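Local coordinates for FERM, ARHGEF and pleckstrin domain-containing protein 2 (Mus musculus, PDB 6D2K) that acts as a guanine nucleotide exchange factor that activates RAC1 and takes part in semaphorin signalling, actin remodelling and integrin regulation, at residues L117-A121 with N122-L126. Sequence-based numbering, arbitrary orientation.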
loop_
_atom_site.group_PDB
_atom_site.type_symbol
_atom_site.label_atom_id
_atom_site.label_comp_id
_atom_site.label_asym_id
_atom_site.label_seq_id
_atom_site.Cartn_x
_atom_site.Cartn_y
_atom_site.Cartn_z
ATOM N N LEU A 117 3.010 6.452 5.903
ATOM C CA LEU A 117 4.359 6.811 5.525
ATOM C C LEU A 117 4.812 7.906 6.463
ATOM O O LEU A 117 4.374 9.049 6.332
ATOM C CB LEU A 117 4.376 7.348 4.089
ATOM C CG LEU A 117 5.756 7.586 3.471
ATOM C CD1 LEU A 117 6.511 6.296 3.439
ATOM C CD2 LEU A 117 5.646 8.171 2.069
ATOM N N THR A 118 5.661 7.570 7.425
ATOM C CA THR A 118 6.141 8.591 8.342
ATOM C C THR A 118 7.594 8.939 8.034
ATOM O O THR A 118 8.316 8.166 7.407
ATOM C CB THR A 118 5.889 8.223 9.820
ATOM O OG1 THR A 118 6.261 6.862 10.051
ATOM C CG2 THR A 118 4.404 8.383 10.160
ATOM N N CYS A 119 8.001 10.135 8.437
ATOM C CA CYS A 119 9.331 10.646 8.131
ATOM C C CYS A 119 9.492 11.948 8.885
ATOM O O CYS A 119 8.548 12.408 9.534
ATOM C CB CYS A 119 9.493 10.871 6.624
ATOM S SG CYS A 119 8.219 11.884 5.848
ATOM N N THR A 120 10.679 12.544 8.804
ATOM C CA THR A 120 10.931 13.789 9.509
ATOM C C THR A 120 10.062 14.903 8.945
ATOM O O THR A 120 9.549 14.800 7.830
ATOM C CB THR A 120 12.414 14.197 9.437
ATOM O OG1 THR A 120 12.813 14.345 8.062
ATOM C CG2 THR A 120 13.298 13.163 10.114
ATOM N N ALA A 121 9.894 15.971 9.717
ATOM C CA ALA A 121 9.061 17.093 9.308
ATOM C C ALA A 121 9.546 17.722 8.006
ATOM O O ALA A 121 8.746 18.001 7.108
ATOM C CB ALA A 121 9.007 18.135 10.409
ATOM N N ASN A 122 10.849 17.957 7.894
ATOM C CA ASN A 122 11.369 18.544 6.663
ATOM C C ASN A 122 11.132 17.631 5.480
ATOM O O ASN A 122 10.763 18.086 4.400
ATOM C CB ASN A 122 12.861 18.881 6.767
ATOM C CG ASN A 122 13.111 20.266 7.327
ATOM O OD1 ASN A 122 12.655 21.261 6.774
ATOM N ND2 ASN A 122 13.854 20.337 8.420
ATOM N N THR A 123 11.340 16.334 5.679
ATOM C CA THR A 123 11.165 15.402 4.575
ATOM C C THR A 123 9.713 15.316 4.094
ATOM O O THR A 123 9.446 15.210 2.881
ATOM C CB THR A 123 11.737 14.027 4.916
ATOM O OG1 THR A 123 13.132 14.184 5.171
ATOM C CG2 THR A 123 11.538 13.068 3.745
ATOM N N ALA A 124 8.772 15.364 5.036
ATOM C CA ALA A 124 7.360 15.377 4.679
ATOM C C ALA A 124 7.053 16.611 3.842
ATOM O O ALA A 124 6.370 16.534 2.816
ATOM C CB ALA A 124 6.492 15.357 5.936
ATOM N N ALA A 125 7.550 17.751 4.310
ATOM C CA ALA A 125 7.355 19.030 3.635
ATOM C C ALA A 125 7.957 19.008 2.233
ATOM O O ALA A 125 7.356 19.528 1.262
ATOM C CB ALA A 125 7.987 20.137 4.460
ATOM N N LEU A 126 9.141 18.409 2.117
ATOM C CA LEU A 126 9.782 18.270 0.814
ATOM C C LEU A 126 8.959 17.386 -0.130
ATOM O O LEU A 126 8.763 17.725 -1.297
ATOM C CB LEU A 126 11.202 17.725 0.982
ATOM C CG LEU A 126 12.012 17.542 -0.298
ATOM C CD1 LEU A 126 12.174 18.894 -1.026
ATOM C CD2 LEU A 126 13.365 16.906 0.032
#
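Thr-120 meets Thr-123 at the N-terminus of helix 121-136, in the all-helical central lobe of the FERM domain, where Thr-120 is the N-cap. Its hydroxyl faces the N-H of Thr-123 at the helix start: with chi1 at 59°, OG1 sits between the backbone N and the carbonyl carbon, which places it in front of that amide, while CG2 is anti to the carbonyl carbon, beside the backbone N. OG1 of Thr-120 accepts a weak capping hydrogen bond from Thr-123 N, 3.4 Å long and bent to 151° at the hydrogen. The side chain of Thr-123 crosses that of Thr-120 at a slant, and its own hydroxyl lies beside its backbone N, so that OG1 of Thr-123 comes to 2.9 Å from OG1 of Thr-120. The methyl branch of Thr-123, anti to the backbone N, turns toward Cys-119, its CG2 4.1 Å from SG of Cys-119.

Cys-119 approaches from the extended loop before the cap. Its sulfur lies alongside the first turn and packs against Ala-124, with SG of Cys-119 in contact with N of Ala-124 at 3.6 Å and 3.9 Å from CB of Ala-124, the latter an apolar touch that places a loop side chain against a buried face of the helix. Leu-190 also touches Cys-119, while Ile-186 of helix 176-187 touches Thr-123.

The regular helical pattern begins at once. Ala-124 N donates to the carbonyl O of the cap residue, Thr-120, over 3.0 Å, with 161° at the hydrogen. The next rung joins Ala-125 N to Ala-121 O over 3.1 Å, and CB of Ala-125 rests 3.5 Å from that same carbonyl oxygen.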